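Local coordinates for nicotinamide-nucleotide adenylyltransferase NadR family / Ribosylnicotinamide kinase (Lactococcus lactis subsp. cremoris, PDB 6GYE), which binds nicotinamide riboside and probably phosphorylates it to the mononucleotide, which it may then adenylylate to NAD+, at residues L46-D52 and V82-N88; G96-W100 and E127-L132; V299-I303 and R320-H324. One frame throughout, in Å; residues are numbered along the deposited sequence.

Contact 1. Residues L46-D52 and V82-N88; sequences LVVSGYD and VSMLNEN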
ATOM      1  N   LEU A  46      17.571 -15.001  -0.723  1.00 61.00           N
ATOM      2  CA  LEU A  46      17.028 -13.942  -1.563  1.00 59.22           C
ATOM      3  C   LEU A  46      17.792 -12.660  -1.299  1.00 62.11           C
ATOM      4  O   LEU A  46      17.932 -12.252  -0.145  1.00 63.35           O
ATOM      5  CB  LEU A  46      15.545 -13.704  -1.304  1.00 62.51           C
ATOM      6  CG  LEU A  46      14.583 -14.863  -1.529  1.00 70.59           C
ATOM      7  CD1 LEU A  46      13.126 -14.391  -1.352  1.00 58.74           C
ATOM      8  CD2 LEU A  46      14.825 -15.506  -2.895  1.00 79.14           C
ATOM      9  N   VAL A  47      18.314 -12.039  -2.354  1.00 56.76           N
ATOM     10  CA  VAL A  47      19.053 -10.794  -2.187  1.00 63.67           C
ATOM     11  C   VAL A  47      18.218  -9.650  -2.745  1.00 61.53           C
ATOM     12  O   VAL A  47      17.930  -9.606  -3.944  1.00 63.23           O
ATOM     13  CB  VAL A  47      20.441 -10.855  -2.827  1.00 60.37           C
ATOM     14  CG1 VAL A  47      21.123  -9.509  -2.702  1.00 64.81           C
ATOM     15  CG2 VAL A  47      21.278 -11.905  -2.121  1.00 57.33           C
ATOM     16  N   VAL A  48      17.792  -8.753  -1.859  1.00 59.05           N
ATOM     17  CA  VAL A  48      17.105  -7.524  -2.238  1.00 53.03           C
ATOM     18  C   VAL A  48      18.168  -6.460  -2.396  1.00 59.23           C
ATOM     19  O   VAL A  48      18.827  -6.099  -1.412  1.00 59.40           O
ATOM     20  CB  VAL A  48      16.097  -7.082  -1.167  1.00 59.89           C
ATOM     21  CG1 VAL A  48      15.156  -6.041  -1.744  1.00 60.06           C
ATOM     22  CG2 VAL A  48      15.365  -8.254  -0.574  1.00 59.90           C
ATOM     23  N   SER A  49      18.343  -5.953  -3.612  1.00 61.40           N
ATOM     24  CA  SER A  49      19.326  -4.904  -3.830  1.00 64.43           C
ATOM     25  C   SER A  49      18.626  -3.559  -3.999  1.00 68.80           C
ATOM     26  O   SER A  49      17.447  -3.490  -4.366  1.00 67.58           O
ATOM     27  CB  SER A  49      20.207  -5.222  -5.041  1.00 64.75           C
ATOM     28  OG  SER A  49      19.416  -5.390  -6.195  1.00 74.68           O
ATOM     29  N   GLY A  50      19.354  -2.494  -3.683  1.00 68.44           N
ATOM     30  CA  GLY A  50      18.791  -1.158  -3.774  1.00 68.52           C
ATOM     31  C   GLY A  50      19.799  -0.106  -3.363  1.00 75.53           C
ATOM     32  O   GLY A  50      20.889  -0.408  -2.861  1.00 83.65           O
ATOM     33  N   TYR A  51      19.407   1.148  -3.581  1.00 68.75           N
ATOM     34  CA  TYR A  51      20.210   2.304  -3.201  1.00 72.38           C
ATOM     35  C   TYR A  51      19.274   3.495  -3.066  1.00 73.19           C
ATOM     36  O   TYR A  51      18.156   3.481  -3.587  1.00 70.81           O
ATOM     37  CB  TYR A  51      21.327   2.590  -4.225  1.00 70.88           C
ATOM     38  CG  TYR A  51      20.840   2.699  -5.660  1.00 73.60           C
ATOM     39  CD1 TYR A  51      20.741   1.567  -6.474  1.00 73.72           C
ATOM     40  CD2 TYR A  51      20.474   3.927  -6.201  1.00 75.28           C
ATOM     41  CE1 TYR A  51      20.287   1.658  -7.787  1.00 76.46           C
ATOM     42  CE2 TYR A  51      20.026   4.026  -7.515  1.00 80.08           C
ATOM     43  CZ  TYR A  51      19.929   2.891  -8.299  1.00 80.88           C
ATOM     44  OH  TYR A  51      19.478   2.997  -9.597  1.00 89.55           O
ATOM     45  N   ASP A  52      19.742   4.528  -2.367  1.00 75.58           N
ATOM     46  CA  ASP A  52      18.922   5.717  -2.160  1.00 80.61           C
ATOM     47  C   ASP A  52      18.400   6.255  -3.490  1.00 87.90           C
ATOM     48  O   ASP A  52      19.143   6.357  -4.467  1.00 91.46           O
ATOM     49  CB  ASP A  52      19.731   6.792  -1.432  1.00 88.44           C
ATOM     50  CG  ASP A  52      20.003   6.444   0.026  1.00 95.24           C
ATOM     51  OD1 ASP A  52      19.406   5.479   0.546  1.00 94.26           O
ATOM     52  OD2 ASP A  52      20.830   7.140   0.656  1.00101.55           O
ATOM     53  N   VAL A  82      16.011 -14.069   3.645  1.00 61.64           N
ATOM     54  CA  VAL A  82      15.947 -12.797   2.926  1.00 58.74           C
ATOM     55  C   VAL A  82      17.013 -11.872   3.487  1.00 65.90           C
ATOM     56  O   VAL A  82      17.090 -11.673   4.711  1.00 67.04           O
ATOM     57  CB  VAL A  82      14.566 -12.124   3.046  1.00 56.72           C
ATOM     58  CG1 VAL A  82      14.608 -10.754   2.377  1.00 55.25           C
ATOM     59  CG2 VAL A  82      13.480 -12.993   2.426  1.00 54.23           C
ATOM     60  N   SER A  83      17.817 -11.292   2.596  0.53 61.69           N
ATOM     61  CA  SER A  83      18.927 -10.438   2.987  0.53 64.75           C
ATOM     62  C   SER A  83      18.980  -9.217   2.076  0.53 66.53           C
ATOM     63  O   SER A  83      18.434  -9.213   0.969  0.53 69.13           O
ATOM     64  CB  SER A  83      20.257 -11.195   2.934  0.53 66.11           C
ATOM     65  OG  SER A  83      20.591 -11.520   1.596  0.53 61.03           O
ATOM     66  N   MET A  84      19.667  -8.185   2.553  1.00 66.15           N
ATOM     67  CA  MET A  84      19.689  -6.874   1.928  1.00 62.53           C
ATOM     68  C   MET A  84      21.080  -6.602   1.376  1.00 69.80           C
ATOM     69  O   MET A  84      22.070  -6.759   2.100  1.00 66.71           O
ATOM     70  CB  MET A  84      19.320  -5.805   2.958  1.00 65.36           C
ATOM     71  CG  MET A  84      18.587  -4.601   2.432  1.00 74.97           C
ATOM     72  SD  MET A  84      18.130  -3.460   3.756  1.00 82.36           S
ATOM     73  CE  MET A  84      19.678  -2.601   4.009  1.00 81.93           C
ATOM     74  N   LEU A  85      21.155  -6.209   0.093  1.00 70.66           N
ATOM     75  CA  LEU A  85      22.400  -5.750  -0.530  1.00 63.45           C
ATOM     76  C   LEU A  85      22.279  -4.255  -0.788  1.00 68.46           C
ATOM     77  O   LEU A  85      21.645  -3.837  -1.758  1.00 71.79           O
ATOM     78  CB  LEU A  85      22.716  -6.489  -1.823  1.00 71.17           C
ATOM     79  CG  LEU A  85      24.029  -6.008  -2.469  1.00 73.13           C
ATOM     80  CD1 LEU A  85      25.166  -6.100  -1.474  1.00 72.83           C
ATOM     81  CD2 LEU A  85      24.378  -6.812  -3.689  1.00 72.30           C
ATOM     82  N   ASN A  86      22.883  -3.460   0.095  1.00 77.04           N
ATOM     83  CA  ASN A  86      22.870  -2.004   0.008  1.00 81.37           C
ATOM     84  C   ASN A  86      23.943  -1.544  -0.984  1.00 85.02           C
ATOM     85  O   ASN A  86      25.138  -1.795  -0.780  1.00 78.90           O
ATOM     86  CB  ASN A  86      23.115  -1.414   1.401  1.00 82.19           C
ATOM     87  CG  ASN A  86      22.962   0.102   1.450  1.00 89.90           C
ATOM     88  OD1 ASN A  86      23.205   0.808   0.470  1.00 92.87           O
ATOM     89  ND2 ASN A  86      22.586   0.610   2.616  1.00 98.75           N
ATOM     90  N   GLU A  87      23.528  -0.857  -2.045  1.00 84.40           N
ATOM     91  CA  GLU A  87      24.458  -0.467  -3.099  1.00 81.83           C
ATOM     92  C   GLU A  87      24.885   0.999  -3.031  1.00 79.23           C
ATOM     93  O   GLU A  87      25.545   1.474  -3.960  1.00 87.74           O
ATOM     94  CB  GLU A  87      23.851  -0.775  -4.468  1.00 75.76           C
ATOM     95  CG  GLU A  87      23.868  -2.253  -4.808  1.00 76.84           C
ATOM     96  CD  GLU A  87      22.984  -2.603  -5.986  1.00 80.33           C
ATOM     97  OE1 GLU A  87      22.063  -1.811  -6.295  1.00 80.05           O
ATOM     98  OE2 GLU A  87      23.234  -3.661  -6.612  1.00 78.53           O
ATOM     99  N   ASN A  88      24.571   1.706  -1.945  1.00 78.61           N
ATOM    100  CA  ASN A  88      24.984   3.096  -1.790  1.00 87.48           C
ATOM    101  C   ASN A  88      26.507   3.203  -1.720  1.00 96.00           C
ATOM    102  O   ASN A  88      27.207   2.240  -1.397  1.00 93.98           O
ATOM    103  CB  ASN A  88      24.397   3.712  -0.512  1.00 88.81           C
ATOM    104  CG  ASN A  88      22.899   4.022  -0.611  1.00 90.84           C
ATOM    105  OD1 ASN A  88      22.329   4.134  -1.692  1.00 88.28           O
ATOM    106  ND2 ASN A  88      22.267   4.177   0.541  1.00 92.88           N
TER
HETATM  107  O   HOH W   1      19.679  -2.599  -7.223  1.00 62.69           O
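Val47 and Leu85 mesh on one side of the paired strands 46-50 and 82-86: CG1 of Val47 fits against CB of Leu85 at 3.5 Å. It gets there because CG1 lies anti to the backbone N (chi1 176°). Beyond Leu85, helix 95-110 closes this side with Trp100 and Leu107. On the reverse side the bumps are Leu46, Val48 and Val82. CD1 of Leu46 meets CG2 of Val82, while the other branch of Val82, CG1, meets CG2 of Val48 at 3.9 Å, so one forked valine occupies the notch between two neighbours two residues apart. Helix 63-73 packs over this side with Leu63 and Leu70.

The strands run parallel, with Val47 level with Ser83 and Ser49 level with Leu85. Backbone bonds alternate between them, Ser83 N giving to Leu46 O, Val48 N to Ser83 O and Leu85 N to Val48 O.

Past the strands the two segments stay joined: Glu87 N gives to Gly50 O (2.8 Å), and then side chains take part. Asp52 N donates to a lone pair of Asn88 OD1 (2.7 Å), and Asn88 ND2 reaches Asp52 OD1 (3.1 Å) from above the carboxylate plane. Asn86 OD1 accepts from Asn88 N, an Asx turn that leads into the residue carrying that amide. Nearby, a water bridges Ser49 OG and Glu87 OE1. The chemistry thus passes from a largely apolar, backbone-bonded sheet to a polar end at the strands' C-termini, where Asn88 uses both ends of its amide to hold Asp52.

Contact 2. Residues G96-W100 and E127-L132; sequences GWDEW and EYAAEL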
ATOM      1  N   GLY A  96      33.715  -0.265  -8.525  1.00127.55           N
ATOM      2  CA  GLY A  96      32.525  -0.620  -7.793  1.00114.01           C
ATOM      3  C   GLY A  96      32.231  -2.101  -7.869  1.00100.23           C
ATOM      4  O   GLY A  96      31.571  -2.632  -6.973  1.00 98.90           O
ATOM      5  N   TRP A  97      32.736  -2.787  -8.903  1.00 91.46           N
ATOM      6  CA  TRP A  97      32.466  -4.215  -9.047  1.00 91.26           C
ATOM      7  C   TRP A  97      33.163  -5.013  -7.957  1.00 90.86           C
ATOM      8  O   TRP A  97      32.607  -5.991  -7.448  1.00 92.38           O
ATOM      9  CB  TRP A  97      32.878  -4.721 -10.431  1.00101.84           C
ATOM     10  CG  TRP A  97      31.905  -4.406 -11.537  1.00105.84           C
ATOM     11  CD1 TRP A  97      32.121  -3.617 -12.636  1.00108.54           C
ATOM     12  CD2 TRP A  97      30.562  -4.892 -11.651  1.00100.19           C
ATOM     13  NE1 TRP A  97      30.990  -3.582 -13.420  1.00105.43           N
ATOM     14  CE2 TRP A  97      30.021  -4.355 -12.838  1.00 98.46           C
ATOM     15  CE3 TRP A  97      29.762  -5.727 -10.859  1.00 94.30           C
ATOM     16  CZ2 TRP A  97      28.722  -4.627 -13.252  1.00 96.94           C
ATOM     17  CZ3 TRP A  97      28.474  -5.996 -11.270  1.00 92.40           C
ATOM     18  CH2 TRP A  97      27.965  -5.448 -12.456  1.00 95.91           C
ATOM     19  N   ASP A  98      34.392  -4.629  -7.609  1.00 92.85           N
ATOM     20  CA  ASP A  98      35.116  -5.308  -6.541  1.00 90.93           C
ATOM     21  C   ASP A  98      34.382  -5.135  -5.221  1.00 87.15           C
ATOM     22  O   ASP A  98      34.021  -6.113  -4.558  1.00 81.95           O
ATOM     23  CB  ASP A  98      36.531  -4.751  -6.437  1.00102.22           C
ATOM     24  CG  ASP A  98      37.382  -5.115  -7.624  1.00108.95           C
ATOM     25  OD1 ASP A  98      37.262  -6.260  -8.101  1.00107.57           O
ATOM     26  OD2 ASP A  98      38.179  -4.260  -8.068  1.00116.46           O
ATOM     27  N   GLU A  99      34.131  -3.879  -4.845  1.00 88.45           N
ATOM     28  CA  GLU A  99      33.409  -3.584  -3.615  1.00 93.97           C
ATOM     29  C   GLU A  99      32.014  -4.205  -3.624  1.00101.38           C
ATOM     30  O   GLU A  99      31.552  -4.729  -2.603  1.00102.91           O
ATOM     31  CB  GLU A  99      33.334  -2.069  -3.425  1.00 99.46           C
ATOM     32  CG  GLU A  99      32.460  -1.615  -2.265  1.00112.74           C
ATOM     33  CD  GLU A  99      33.129  -1.757  -0.919  1.00119.94           C
ATOM     34  OE1 GLU A  99      34.351  -2.030  -0.892  1.00125.65           O
ATOM     35  OE2 GLU A  99      32.429  -1.588   0.108  1.00115.86           O
ATOM     36  N   TRP A 100      31.327  -4.158  -4.766  1.00101.45           N
ATOM     37  CA  TRP A 100      30.009  -4.778  -4.854  1.00 91.17           C
ATOM     38  C   TRP A 100      30.086  -6.261  -4.510  1.00 85.51           C
ATOM     39  O   TRP A 100      29.332  -6.756  -3.663  1.00 80.31           O
ATOM     40  CB  TRP A 100      29.423  -4.561  -6.255  1.00 90.59           C
ATOM     41  CG  TRP A 100      28.077  -5.169  -6.472  1.00 86.36           C
ATOM     42  CD1 TRP A 100      26.862  -4.604  -6.204  1.00 80.43           C
ATOM     43  CD2 TRP A 100      27.808  -6.456  -7.034  1.00 86.51           C
ATOM     44  NE1 TRP A 100      25.851  -5.476  -6.543  1.00 79.02           N
ATOM     45  CE2 TRP A 100      26.407  -6.620  -7.050  1.00 81.52           C
ATOM     46  CE3 TRP A 100      28.617  -7.495  -7.509  1.00 85.30           C
ATOM     47  CZ2 TRP A 100      25.800  -7.774  -7.532  1.00 80.62           C
ATOM     48  CZ3 TRP A 100      28.012  -8.642  -7.984  1.00 78.64           C
ATOM     49  CH2 TRP A 100      26.618  -8.772  -7.992  1.00 79.41           C
ATOM     50  N   GLU A 127      26.212  -8.908 -18.073  1.00 99.54           N
ATOM     51  CA  GLU A 127      27.305  -8.179 -17.440  1.00101.51           C
ATOM     52  C   GLU A 127      27.543  -8.653 -16.015  1.00 95.33           C
ATOM     53  O   GLU A 127      28.692  -8.853 -15.604  1.00 94.59           O
ATOM     54  CB  GLU A 127      27.016  -6.680 -17.453  1.00108.97           C
ATOM     55  CG  GLU A 127      28.099  -5.848 -16.786  1.00120.62           C
ATOM     56  CD  GLU A 127      28.067  -4.390 -17.203  1.00130.10           C
ATOM     57  OE1 GLU A 127      26.973  -3.884 -17.536  1.00131.33           O
ATOM     58  OE2 GLU A 127      29.141  -3.753 -17.207  1.00134.70           O
ATOM     59  N   TYR A 128      26.471  -8.872 -15.260  1.00 89.22           N
ATOM     60  CA  TYR A 128      26.632  -9.332 -13.887  1.00 86.80           C
ATOM     61  C   TYR A 128      27.306 -10.692 -13.848  1.00 87.03           C
ATOM     62  O   TYR A 128      28.223 -10.917 -13.047  1.00 86.61           O
ATOM     63  CB  TYR A 128      25.275  -9.360 -13.188  1.00 81.37           C
ATOM     64  CG  TYR A 128      24.868  -7.986 -12.723  1.00 93.05           C
ATOM     65  CD1 TYR A 128      24.408  -7.043 -13.635  1.00 99.72           C
ATOM     66  CD2 TYR A 128      24.968  -7.614 -11.383  1.00 95.18           C
ATOM     67  CE1 TYR A 128      24.045  -5.772 -13.234  1.00106.69           C
ATOM     68  CE2 TYR A 128      24.607  -6.338 -10.969  1.00 99.64           C
ATOM     69  CZ  TYR A 128      24.143  -5.422 -11.902  1.00105.20           C
ATOM     70  OH  TYR A 128      23.781  -4.149 -11.522  1.00104.00           O
ATOM     71  N   ALA A 129      26.890 -11.599 -14.729  1.00 81.40           N
ATOM     72  CA  ALA A 129      27.490 -12.923 -14.763  1.00 74.00           C
ATOM     73  C   ALA A 129      28.994 -12.839 -14.966  1.00 82.90           C
ATOM     74  O   ALA A 129      29.768 -13.413 -14.190  1.00 87.03           O
ATOM     75  CB  ALA A 129      26.839 -13.758 -15.858  1.00 75.16           C
ATOM     76  N   ALA A 130      29.433 -12.078 -15.971  1.00 82.84           N
ATOM     77  CA  ALA A 130      30.861 -12.029 -16.280  1.00 87.09           C
ATOM     78  C   ALA A 130      31.655 -11.401 -15.142  1.00 89.06           C
ATOM     79  O   ALA A 130      32.753 -11.871 -14.818  1.00 91.44           O
ATOM     80  CB  ALA A 130      31.102 -11.281 -17.593  1.00 83.06           C
ATOM     81  N   GLU A 131      31.133 -10.323 -14.546  1.00 87.37           N
ATOM     82  CA  GLU A 131      31.850  -9.661 -13.458  1.00 87.75           C
ATOM     83  C   GLU A 131      31.896 -10.541 -12.216  1.00 86.93           C
ATOM     84  O   GLU A 131      32.900 -10.562 -11.494  1.00 87.83           O
ATOM     85  CB  GLU A 131      31.203  -8.308 -13.140  1.00 84.60           C
ATOM     86  CG  GLU A 131      31.257  -7.295 -14.286  1.00 94.84           C
ATOM     87  CD  GLU A 131      32.686  -6.951 -14.749  1.00103.53           C
ATOM     88  OE1 GLU A 131      32.836  -6.411 -15.869  1.00104.34           O
ATOM     89  OE2 GLU A 131      33.658  -7.223 -14.009  1.00106.08           O
ATOM     90  N   LEU A 132      30.828 -11.288 -11.964  1.00 82.13           N
ATOM     91  CA  LEU A 132      30.814 -12.191 -10.821  1.00 77.28           C
ATOM     92  C   LEU A 132      31.802 -13.341 -11.006  1.00 82.75           C
ATOM     93  O   LEU A 132      32.544 -13.688 -10.077  1.00 85.62           O
ATOM     94  CB  LEU A 132      29.397 -12.705 -10.607  1.00 75.45           C
ATOM     95  CG  LEU A 132      29.052 -13.249  -9.234  1.00 73.40           C
ATOM     96  CD1 LEU A 132      29.593 -12.328  -8.167  1.00 75.49           C
ATOM     97  CD2 LEU A 132      27.543 -13.305  -9.142  1.00 68.45           C
TER
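Trp97 pushes the far edge of its indole into the face of Tyr128, CH2 standing 3.7 Å above the centre of the phenol ring. The pair is T-shaped, with planes at 82°. Tyr128 turns its own edge toward the face of Trp100 in a second, offset edge-to-face pair, where CZ2 of Trp100 lies 3.9 Å from CE2 of Tyr128. The two tryptophans leave the same helix by different routes: CG of Trp97 is anti to its carbonyl carbon (chi1 -79°), that of Trp100 anti to its backbone N (chi1 179°), and both indoles converge on one tyrosine. Glu131 folds back at chi2, laying CG over the five-membered ring of Trp97 in a CH-pi contact, 3.6 Å from its centroid. Its carboxylate lies nearly parallel to the indole, and OE2 forms salt bridges with Lys134 and Arg135. CD1 of Leu132 meets the edge of Trp100 at CZ3, and Leu132 continues onto Phe121 of strand 118-123 and Val145 of strand 142-147. Helices 95-110 and 126-133 are therefore joined here by an aromatic cluster without hydrogen bonds between the segments; the glutamate adds its methylenes to the packing, while its carboxylate is paired with basic neighbours.

Contact 3. Residues V299-I303 and R320-H324; sequences VIPPI and RHEFH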
ATOM      1  N   VAL A 299     -17.693  14.346  -2.468  1.00 48.26           N
ATOM      2  CA  VAL A 299     -18.343  15.188  -1.471  1.00 53.28           C
ATOM      3  C   VAL A 299     -19.820  15.274  -1.819  1.00 61.34           C
ATOM      4  O   VAL A 299     -20.172  15.670  -2.936  1.00 58.09           O
ATOM      5  CB  VAL A 299     -17.713  16.590  -1.416  1.00 55.75           C
ATOM      6  CG1 VAL A 299     -18.516  17.498  -0.501  1.00 54.74           C
ATOM      7  CG2 VAL A 299     -16.262  16.498  -0.950  1.00 50.32           C
ATOM      8  N   ILE A 300     -20.685  14.913  -0.874  1.00 63.41           N
ATOM      9  CA  ILE A 300     -22.129  15.065  -1.042  1.00 64.46           C
ATOM     10  C   ILE A 300     -22.518  16.430  -0.477  1.00 66.47           C
ATOM     11  O   ILE A 300     -22.473  16.616   0.749  1.00 71.28           O
ATOM     12  CB  ILE A 300     -22.898  13.938  -0.349  1.00 61.50           C
ATOM     13  CG1 ILE A 300     -22.445  12.573  -0.879  1.00 52.97           C
ATOM     14  CG2 ILE A 300     -24.396  14.150  -0.523  1.00 66.50           C
ATOM     15  CD1 ILE A 300     -23.153  11.388  -0.201  1.00 55.57           C
ATOM     16  N   PRO A 301     -22.937  17.377  -1.308  1.00 72.59           N
ATOM     17  CA  PRO A 301     -23.240  18.717  -0.821  1.00 77.70           C
ATOM     18  C   PRO A 301     -24.643  18.775  -0.254  1.00 84.07           C
ATOM     19  O   PRO A 301     -25.485  17.922  -0.566  1.00 83.82           O
ATOM     20  CB  PRO A 301     -23.117  19.577  -2.085  1.00 76.44           C
ATOM     21  CG  PRO A 301     -23.568  18.652  -3.154  1.00 73.76           C
ATOM     22  CD  PRO A 301     -23.100  17.278  -2.766  1.00 71.88           C
ATOM     23  N   PRO A 302     -24.929  19.755   0.595  1.00 94.96           N
ATOM     24  CA  PRO A 302     -26.277  19.854   1.164  1.00105.84           C
ATOM     25  C   PRO A 302     -27.261  20.365   0.121  1.00114.36           C
ATOM     26  O   PRO A 302     -27.059  21.425  -0.472  1.00119.68           O
ATOM     27  CB  PRO A 302     -26.095  20.847   2.315  1.00109.30           C
ATOM     28  CG  PRO A 302     -24.964  21.719   1.846  1.00107.19           C
ATOM     29  CD  PRO A 302     -24.015  20.761   1.165  1.00 98.60           C
ATOM     30  N   ILE A 303     -28.301  19.577  -0.142  1.00120.30           N
ATOM     31  CA  ILE A 303     -29.503  20.069  -0.800  1.00133.01           C
ATOM     32  C   ILE A 303     -30.705  19.508  -0.054  1.00147.07           C
ATOM     33  O   ILE A 303     -30.619  18.487   0.633  1.00147.38           O
ATOM     34  CB  ILE A 303     -29.561  19.706  -2.301  1.00124.41           C
ATOM     35  CG1 ILE A 303     -30.393  20.745  -3.067  1.00120.39           C
ATOM     36  CG2 ILE A 303     -30.112  18.297  -2.498  1.00118.78           C
ATOM     37  CD1 ILE A 303     -30.005  22.199  -2.780  1.00115.14           C
ATOM     38  N   ARG A 320     -26.270  22.016   7.837  1.00116.49           N
ATOM     39  CA  ARG A 320     -25.536  21.316   6.795  1.00103.93           C
ATOM     40  C   ARG A 320     -24.586  22.257   6.073  1.00101.22           C
ATOM     41  O   ARG A 320     -23.426  21.911   5.833  1.00 99.87           O
ATOM     42  CB  ARG A 320     -26.511  20.690   5.804  1.00104.39           C
ATOM     43  CG  ARG A 320     -27.574  19.838   6.437  1.00107.99           C
ATOM     44  CD  ARG A 320     -27.234  18.373   6.326  1.00110.97           C
ATOM     45  NE  ARG A 320     -28.438  17.553   6.230  1.00118.62           N
ATOM     46  CZ  ARG A 320     -29.197  17.462   5.139  1.00122.22           C
ATOM     47  NH1 ARG A 320     -28.886  18.145   4.039  1.00119.18           N
ATOM     48  NH2 ARG A 320     -30.274  16.686   5.150  1.00122.66           N
ATOM     49  N   HIS A 321     -25.060  23.455   5.723  1.00105.87           N
ATOM     50  CA  HIS A 321     -24.208  24.397   5.004  1.00107.32           C
ATOM     51  C   HIS A 321     -23.018  24.823   5.848  1.00101.18           C
ATOM     52  O   HIS A 321     -21.932  25.064   5.309  1.00 99.65           O
ATOM     53  CB  HIS A 321     -25.026  25.607   4.557  1.00118.56           C
ATOM     54  CG  HIS A 321     -26.103  25.264   3.576  1.00126.70           C
ATOM     55  ND1 HIS A 321     -27.277  24.643   3.949  1.00128.20           N
ATOM     56  CD2 HIS A 321     -26.171  25.423   2.233  1.00128.03           C
ATOM     57  CE1 HIS A 321     -28.029  24.450   2.879  1.00128.05           C
ATOM     58  NE2 HIS A 321     -27.382  24.915   1.826  1.00128.25           N
ATOM     59  N   GLU A 322     -23.201  24.902   7.166  1.00 98.51           N
ATOM     60  CA  GLU A 322     -22.081  25.133   8.071  1.00 97.46           C
ATOM     61  C   GLU A 322     -21.039  24.018   7.942  1.00 89.73           C
ATOM     62  O   GLU A 322     -19.840  24.284   7.784  1.00 89.05           O
ATOM     63  CB  GLU A 322     -22.624  25.240   9.500  1.00108.02           C
ATOM     64  CG  GLU A 322     -21.933  26.224  10.435  1.00118.27           C
ATOM     65  CD  GLU A 322     -22.736  26.460  11.719  1.00128.01           C
ATOM     66  OE1 GLU A 322     -22.295  26.022  12.806  1.00128.56           O
ATOM     67  OE2 GLU A 322     -23.833  27.053  11.635  1.00133.41           O
ATOM     68  N   PHE A 323     -21.481  22.755   7.985  1.00 78.31           N
ATOM     69  CA  PHE A 323     -20.552  21.635   7.824  1.00 71.04           C
ATOM     70  C   PHE A 323     -19.859  21.677   6.466  1.00 71.52           C
ATOM     71  O   PHE A 323     -18.657  21.410   6.359  1.00 72.83           O
ATOM     72  CB  PHE A 323     -21.294  20.310   7.990  1.00 63.20           C
ATOM     73  CG  PHE A 323     -20.454  19.098   7.713  1.00 65.56           C
ATOM     74  CD1 PHE A 323     -20.289  18.622   6.418  1.00 65.71           C
ATOM     75  CD2 PHE A 323     -19.834  18.425   8.752  1.00 66.56           C
ATOM     76  CE1 PHE A 323     -19.507  17.498   6.159  1.00 64.42           C
ATOM     77  CE2 PHE A 323     -19.054  17.306   8.511  1.00 64.09           C
ATOM     78  CZ  PHE A 323     -18.888  16.839   7.208  1.00 65.74           C
ATOM     79  N   HIS A 324     -20.614  21.945   5.408  1.00 71.60           N
ATOM     80  CA  HIS A 324     -20.043  21.887   4.070  1.00 68.01           C
ATOM     81  C   HIS A 324     -18.989  22.970   3.859  1.00 79.37           C
ATOM     82  O   HIS A 324     -17.907  22.687   3.328  1.00 78.97           O
ATOM     83  CB  HIS A 324     -21.152  21.992   3.033  1.00 67.86           C
ATOM     84  CG  HIS A 324     -20.659  21.905   1.630  1.00 73.26           C
ATOM     85  ND1 HIS A 324     -20.405  20.701   1.010  1.00 70.23           N
ATOM     86  CD2 HIS A 324     -20.387  22.868   0.718  1.00 73.63           C
ATOM     87  CE1 HIS A 324     -19.984  20.929  -0.222  1.00 72.35           C
ATOM     88  NE2 HIS A 324     -19.964  22.234  -0.423  1.00 74.19           N
TER
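Pro302 wedges its ring among Arg320, His321 and His324, three residues at the start of helix 320-333. Its apolar contacts are shared out atom by atom. CB rests on CB of Arg320 at 3.5 Å, and CD lies over the face of the His324 imidazole, 3.6 Å from CG. At the far end of the same imidazole, CG1 of Val299 comes in at the ring edge, 3.7 Å from CE1, and CB of Pro301 also approaches CE1. His324 can bridge proline and valine because its CG stands anti to the backbone N (chi1 -178°), which brings CE1 to CG1 of Val299.

A CH-pi contact adds to this packing. CG of Pro302 sits above the centre of the His321 ring, 4.0 Å from the centroid and only 10° off its normal, so the two histidines meet different carbons of one pyrrolidine.

Polar contact is slight. The guanidinium of Arg320, on a chain bent at chi2 and chi3, faces Ile303 O edge-on, with NH1 still 3.8 Å from it, and no hydrogen bond joins the segments. Arg320 also touches Ser188 and Thr191, in the loop after strand 181-187.

Val299 belongs to strand 296-300, whose neighbours in the parallel sheet are strands 181-187 and 340-342. Pro301 and Pro302 carry the chain off the C-terminal end of strand 296-300 and past the start of helix 320-333, which it reaches only after a further loop. This is a strand end and helix start in the kinase's P-loop NTPase fold, close to a loop whose sequence and geometry are consistent with a Walker A motif.

How the contacts relate
Contacts 1 and 2 adjoin within one parallel-sheet region: strand 80-86 and helix 95-110 follow each other in the chain, and Trp100 meets both Leu85 and Glu87, with a probable hydrogen bond from NE1 to OE2 of Glu87. Contact 3 belongs to the other sheet, its centre about 50 Å from that of contact 1 and across the chain's centre. In contact 1 the strands are joined by backbone hydrogen bonds; contact 2 links two helices flanking that sheet through aromatic rings; contact 3 relies on prolines against histidines where a strand gives way to a loop. Half of contact 1's touching residues are buried, against two of six in contact 2 and two of seven in contact 3.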